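Local coordinates for protein haloperoxidase (Corallina officinalis, PDB 1QHB) that catalyses the bromination of organic substrates with hydrogen peroxide, as a dodecameric vanadium-dependent bromoperoxidase that also binds calcium, at residues H402-P407 against F553-E558; T388-A393 against H485-G490. All blocks are in the same frame, centred on the assembly; numbering follows the deposited sequence.

Contact 1. Residues H402-P407 against F553-E558. With PO4 (phosphate ion), chain G.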
loop_
_atom_site.group_PDB
_atom_site.type_symbol
_atom_site.label_atom_id
_atom_site.label_comp_id
_atom_site.label_asym_id
_atom_site.label_seq_id
_atom_site.Cartn_x
_atom_site.Cartn_y
_atom_site.Cartn_z
ATOM N N HIS A 402 38.812 -9.349 5.132
ATOM C CA HIS A 402 40.238 -9.206 5.328
ATOM C C HIS A 402 41.134 -10.355 4.945
ATOM O O HIS A 402 42.254 -10.039 4.600
ATOM C CB HIS A 402 40.525 -8.917 6.818
ATOM C CG HIS A 402 39.624 -7.844 7.372
ATOM N ND1 HIS A 402 39.992 -6.531 7.238
ATOM C CD2 HIS A 402 38.423 -7.873 8.012
ATOM C CE1 HIS A 402 39.042 -5.762 7.782
ATOM N NE2 HIS A 402 38.106 -6.553 8.257
ATOM N N ARG A 403 40.752 -11.617 5.059
ATOM C CA ARG A 403 41.603 -12.731 4.737
ATOM C C ARG A 403 43.039 -12.535 5.266
ATOM O O ARG A 403 43.970 -12.751 4.508
ATOM C CB ARG A 403 41.593 -12.957 3.206
ATOM C CG ARG A 403 40.237 -13.567 2.748
ATOM C CD ARG A 403 40.120 -13.613 1.248
ATOM N NE ARG A 403 40.188 -12.325 0.501
ATOM C CZ ARG A 403 39.139 -11.618 0.116
ATOM N NH1 ARG A 403 37.891 -11.969 0.407
ATOM N NH2 ARG A 403 39.229 -10.516 -0.622
ATOM N N ARG A 404 43.213 -12.246 6.553
ATOM C CA ARG A 404 44.516 -12.087 7.181
ATOM C C ARG A 404 45.229 -13.420 7.407
ATOM O O ARG A 404 44.599 -14.428 7.814
ATOM C CB ARG A 404 44.430 -11.312 8.482
ATOM C CG ARG A 404 45.812 -11.017 9.106
ATOM C CD ARG A 404 45.654 -10.384 10.476
ATOM N NE ARG A 404 46.925 -9.792 10.939
ATOM C CZ ARG A 404 47.025 -9.169 12.106
ATOM N NH1 ARG A 404 45.988 -8.989 12.947
ATOM N NH2 ARG A 404 48.185 -8.672 12.479
ATOM N N LEU A 405 46.540 -13.423 7.094
ATOM C CA LEU A 405 47.299 -14.655 7.254
ATOM C C LEU A 405 47.451 -14.962 8.753
ATOM O O LEU A 405 47.608 -14.062 9.584
ATOM C CB LEU A 405 48.676 -14.650 6.578
ATOM C CG LEU A 405 49.847 -13.992 7.307
ATOM C CD1 LEU A 405 51.028 -14.077 6.347
ATOM C CD2 LEU A 405 49.536 -12.541 7.681
ATOM N N ARG A 406 47.456 -16.251 9.039
ATOM C CA ARG A 406 47.620 -16.640 10.453
ATOM C C ARG A 406 49.073 -16.404 10.848
ATOM O O ARG A 406 49.970 -16.324 10.007
ATOM C CB ARG A 406 47.209 -18.104 10.612
ATOM C CG ARG A 406 45.697 -18.350 10.450
ATOM C CD ARG A 406 45.009 -18.181 11.816
ATOM N NE ARG A 406 43.602 -18.596 11.689
ATOM C CZ ARG A 406 42.810 -18.876 12.696
ATOM N NH1 ARG A 406 43.225 -18.812 13.955
ATOM N NH2 ARG A 406 41.562 -19.248 12.489
ATOM N N PRO A 407 49.345 -16.268 12.141
ATOM C CA PRO A 407 50.691 -16.073 12.687
ATOM C C PRO A 407 51.716 -17.078 12.230
ATOM O O PRO A 407 52.875 -16.747 11.962
ATOM C CB PRO A 407 50.486 -16.151 14.210
ATOM C CG PRO A 407 49.055 -15.731 14.389
ATOM C CD PRO A 407 48.299 -16.304 13.212
ATOM N N PHE A 553 47.375 -10.364 18.884
ATOM C CA PHE A 553 46.571 -9.513 19.796
ATOM C C PHE A 553 45.392 -8.805 19.140
ATOM O O PHE A 553 44.269 -8.797 19.673
ATOM C CB PHE A 553 47.521 -8.475 20.419
ATOM C CG PHE A 553 46.778 -7.698 21.503
ATOM C CD1 PHE A 553 46.635 -8.215 22.769
ATOM C CD2 PHE A 553 46.212 -6.448 21.223
ATOM C CE1 PHE A 553 45.961 -7.517 23.763
ATOM C CE2 PHE A 553 45.560 -5.790 22.202
ATOM C CZ PHE A 553 45.413 -6.289 23.477
ATOM N N SER A 554 45.557 -8.119 18.021
ATOM C CA SER A 554 44.566 -7.297 17.344
ATOM C C SER A 554 43.375 -8.105 16.854
ATOM O O SER A 554 42.223 -7.624 16.889
ATOM C CB SER A 554 45.179 -6.527 16.154
ATOM O OG SER A 554 45.842 -7.491 15.298
ATOM N N ASP A 555 43.537 -9.364 16.489
ATOM C CA ASP A 555 42.479 -10.241 16.117
ATOM C C ASP A 555 41.502 -10.409 17.298
ATOM O O ASP A 555 40.271 -10.476 17.132
ATOM C CB ASP A 555 42.992 -11.687 15.870
ATOM C CG ASP A 555 43.899 -11.864 14.669
ATOM O OD1 ASP A 555 43.989 -10.987 13.751
ATOM O OD2 ASP A 555 44.473 -13.006 14.626
ATOM N N GLN A 556 42.077 -10.622 18.479
ATOM C CA GLN A 556 41.295 -10.867 19.690
ATOM C C GLN A 556 40.537 -9.633 20.162
ATOM O O GLN A 556 39.305 -9.634 20.358
ATOM C CB GLN A 556 42.210 -11.419 20.813
ATOM C CG GLN A 556 42.973 -12.668 20.420
ATOM C CD GLN A 556 42.247 -13.631 19.526
ATOM O OE1 GLN A 556 42.048 -13.423 18.341
ATOM N NE2 GLN A 556 41.771 -14.766 19.980
ATOM N N PHE A 557 41.289 -8.565 20.375
ATOM C CA PHE A 557 40.636 -7.335 20.878
ATOM C C PHE A 557 39.537 -6.864 19.928
ATOM O O PHE A 557 38.415 -6.594 20.322
ATOM C CB PHE A 557 41.640 -6.251 21.198
ATOM C CG PHE A 557 40.994 -4.979 21.715
ATOM C CD1 PHE A 557 40.523 -4.922 22.996
ATOM C CD2 PHE A 557 40.898 -3.865 20.907
ATOM C CE1 PHE A 557 39.948 -3.762 23.478
ATOM C CE2 PHE A 557 40.313 -2.706 21.387
ATOM C CZ PHE A 557 39.824 -2.644 22.694
ATOM N N GLU A 558 39.809 -6.794 18.627
ATOM C CA GLU A 558 38.745 -6.338 17.716
ATOM C C GLU A 558 37.545 -7.272 17.675
ATOM O O GLU A 558 36.423 -6.769 17.473
ATOM C CB GLU A 558 39.308 -6.100 16.309
ATOM C CG GLU A 558 40.363 -4.991 16.294
ATOM C CD GLU A 558 39.820 -3.637 16.748
ATOM O OE1 GLU A 558 38.607 -3.413 16.860
ATOM O OE2 GLU A 558 40.624 -2.717 17.005
HETATM P P PO4 G . 39.622 -19.239 15.946
HETATM O O1 PO4 G . 41.003 -19.615 15.539
HETATM O O2 PO4 G . 39.571 -18.765 17.359
HETATM O O3 PO4 G . 38.734 -20.400 15.767
HETATM O O4 PO4 G . 39.212 -18.105 15.037
#
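Beside the vanadate site of this PAP2-type haloperoxidase fold, occupied here by phosphate, Arg404, in the loop between helices 376-402 and 407-422, meets Ser554 and Asp555 in the first turn of helix 553-574. CG of Arg404 stands anti to the backbone N (chi1 -175°), and the chain runs on extended, carrying the guanidinium straight across to the helix. There NH1 serves two acceptors. It gives Ser554 OG a nearly straight bond of 2.8 Å (162°), with the hydroxyl oxygen at the guanidinium edge and close to its plane. It also forms a salt bridge of 2.9 Å with Asp555 OD1, bent to 125° at the hydrogen and so weak as a hydrogen bond, with the two planes almost perpendicular. Glu158 of helix 153-167 joins this buried network, in a salt bridge with Arg404 NH2 and a hydrogen bond with Ser554 OG. The other carboxylate oxygen, Asp555 OD2, binds Ser480 OG and His551 ND1, making Asp555 a second-shell acid that probably orients His551, whose NE2 bonds the phosphate. Two residues after Arg404, Arg406 bends at chi2 and turns its guanidinium edge to the same ion: NH1 and NH2 both donate to phosphate O1, at 2.8 Å and 3.1 Å.

Contact 2. Residues T388-A393 against H485-G490. With PO4 (phosphate ion), chain G.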
loop_
_atom_site.group_PDB
_atom_site.type_symbol
_atom_site.label_atom_id
_atom_site.label_comp_id
_atom_site.label_asym_id
_atom_site.label_seq_id
_atom_site.Cartn_x
_atom_site.Cartn_y
_atom_site.Cartn_z
ATOM N N THR A 388 26.152 -18.430 17.615
ATOM C CA THR A 388 26.151 -18.616 16.155
ATOM C C THR A 388 25.863 -17.327 15.427
ATOM O O THR A 388 26.434 -17.083 14.359
ATOM C CB THR A 388 25.151 -19.711 15.759
ATOM O OG1 THR A 388 23.919 -19.460 16.472
ATOM C CG2 THR A 388 25.714 -21.066 16.130
ATOM N N ARG A 389 25.218 -16.348 16.101
ATOM C CA ARG A 389 24.978 -15.062 15.453
ATOM C C ARG A 389 26.314 -14.331 15.355
ATOM O O ARG A 389 26.597 -13.722 14.322
ATOM C CB ARG A 389 23.945 -14.245 16.211
ATOM C CG ARG A 389 22.539 -14.691 15.946
ATOM C CD ARG A 389 22.028 -15.763 16.892
ATOM N NE ARG A 389 20.745 -16.288 16.393
ATOM C CZ ARG A 389 20.212 -17.435 16.819
ATOM N NH1 ARG A 389 20.811 -18.223 17.706
ATOM N NH2 ARG A 389 19.027 -17.794 16.299
ATOM N N ALA A 390 27.085 -14.375 16.428
ATOM C CA ALA A 390 28.413 -13.735 16.413
ATOM C C ALA A 390 29.375 -14.385 15.434
ATOM O O ALA A 390 30.151 -13.704 14.776
ATOM C CB ALA A 390 28.985 -13.794 17.835
ATOM N N LEU A 391 29.291 -15.727 15.294
ATOM C CA LEU A 391 30.204 -16.427 14.386
ATOM C C LEU A 391 29.906 -16.044 12.937
ATOM O O LEU A 391 30.855 -15.886 12.151
ATOM C CB LEU A 391 30.159 -17.959 14.532
ATOM C CG LEU A 391 30.758 -18.533 15.809
ATOM C CD1 LEU A 391 30.316 -19.989 15.973
ATOM C CD2 LEU A 391 32.268 -18.403 15.674
ATOM N N LYS A 392 28.646 -15.851 12.591
ATOM C CA LYS A 392 28.294 -15.465 11.240
ATOM C C LYS A 392 28.933 -14.130 10.920
ATOM O O LYS A 392 29.550 -14.020 9.858
ATOM C CB LYS A 392 26.788 -15.407 10.974
ATOM C CG LYS A 392 26.114 -16.783 10.825
ATOM C CD LYS A 392 24.601 -16.622 10.894
ATOM C CE LYS A 392 23.909 -17.951 11.195
ATOM N NZ LYS A 392 22.438 -17.764 10.925
ATOM N N ALA A 393 28.909 -13.188 11.863
ATOM C CA ALA A 393 29.556 -11.905 11.631
ATOM C C ALA A 393 31.063 -12.047 11.482
ATOM O O ALA A 393 31.653 -11.431 10.575
ATOM C CB ALA A 393 29.266 -10.928 12.783
ATOM N N HIS A 485 36.753 -17.717 18.650
ATOM C CA HIS A 485 36.749 -17.778 20.133
ATOM C C HIS A 485 36.486 -16.410 20.751
ATOM O O HIS A 485 35.673 -16.211 21.647
ATOM C CB HIS A 485 38.191 -18.221 20.567
ATOM C CG HIS A 485 38.281 -19.717 20.563
ATOM N ND1 HIS A 485 38.578 -20.515 19.490
ATOM C CD2 HIS A 485 38.095 -20.574 21.598
ATOM C CE1 HIS A 485 38.537 -21.786 19.852
ATOM N NE2 HIS A 485 38.280 -21.854 21.138
ATOM N N ALA A 486 37.218 -15.405 20.265
ATOM C CA ALA A 486 37.057 -14.051 20.794
ATOM C C ALA A 486 35.719 -13.419 20.435
ATOM O O ALA A 486 35.153 -12.739 21.311
ATOM C CB ALA A 486 38.221 -13.187 20.386
ATOM N N VAL A 487 35.146 -13.744 19.241
ATOM C CA VAL A 487 33.854 -13.093 18.978
ATOM C C VAL A 487 32.788 -13.642 19.899
ATOM O O VAL A 487 31.843 -13.002 20.352
ATOM C CB VAL A 487 33.449 -13.148 17.494
ATOM C CG1 VAL A 487 32.846 -14.515 17.108
ATOM C CG2 VAL A 487 32.351 -12.103 17.259
ATOM N N VAL A 488 32.853 -14.947 20.172
ATOM C CA VAL A 488 31.904 -15.626 21.028
ATOM C C VAL A 488 32.101 -15.190 22.474
ATOM O O VAL A 488 31.124 -14.999 23.191
ATOM C CB VAL A 488 32.005 -17.151 20.886
ATOM C CG1 VAL A 488 31.235 -17.892 21.972
ATOM C CG2 VAL A 488 31.492 -17.564 19.500
ATOM N N ALA A 489 33.374 -15.029 22.873
ATOM C CA ALA A 489 33.665 -14.585 24.236
ATOM C C ALA A 489 32.944 -13.243 24.436
ATOM O O ALA A 489 32.219 -13.067 25.416
ATOM C CB ALA A 489 35.177 -14.425 24.478
ATOM N N GLY A 490 33.154 -12.338 23.511
ATOM C CA GLY A 490 32.587 -11.021 23.612
ATOM C C GLY A 490 31.085 -11.008 23.737
ATOM O O GLY A 490 30.546 -10.231 24.522
HETATM P P PO4 G . 39.622 -19.239 15.946
HETATM O O1 PO4 G . 41.003 -19.615 15.539
HETATM O O2 PO4 G . 39.571 -18.765 17.359
HETATM O O3 PO4 G . 38.734 -20.400 15.767
HETATM O O4 PO4 G . 39.212 -18.105 15.037
#
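Leu391 of helix 376-402 crosses Val487 and Val488 of helix 484-499 obliquely. Its CB leaves the helix obliquely to the facing segment, but with CG anti to the carbonyl carbon (chi1 -71°) the branch is carried nearer: CG rests 3.9 Å from Val488 CG2, and CD2 lies 4.0 Å from that same methyl and 4.2 Å from Val487 CG1. Val487 is directed toward the other helix, its two methyls both coming up to the carbonyl oxygen of Ala390; CG1 is 3.7 Å from Ala390 O, while CG2 meets Ala390 CB at 3.8 Å. The small Ala390 is consistent with the close approach of the segment axes, 8.7 Å, which run largely antiparallel at 137°. This is a pairing inside the helical bundle that carries the vanadate site of the haloperoxidase family, and helix 484-499 brings its N-terminal turn to the anion. In that turn His485 grips one oxygen twice: ND1 donates to phosphate O2 at 2.9 Å from the ring edge, and the backbone N of His485 donates to O2 at 3.3 Å. Lys398 of helix 376-402 also bonds the ion. Asp333 OD1 hydrogen-bonds His485 NE2 at the other end of the ring, which probably helps to fix its rotation.

How the contacts relate
Both contacts lie in the buried middle of the chain, their centres 14 Å apart, and reach the same phosphate from different elements. Helix 376-402 joins them along the chain: its middle supplies residues 388-393, and its last residue and the loop into helix 407-422 supply 402-407. Contact 1 is polar, a loop arginine bound to a serine and an aspartate at a helix start; contact 2 is an apolar helix-helix seam of alanine, leucine and valines, with phosphate bonds at His485 and ion pairs of Arg389 and Lys392 behind the seam, one of them to Glu385 of a neighbouring subunit. The two also meet directly, Gln556 O lying 3.7 Å from Ala486 CB, where helix 553-574 packs on helix 484-499.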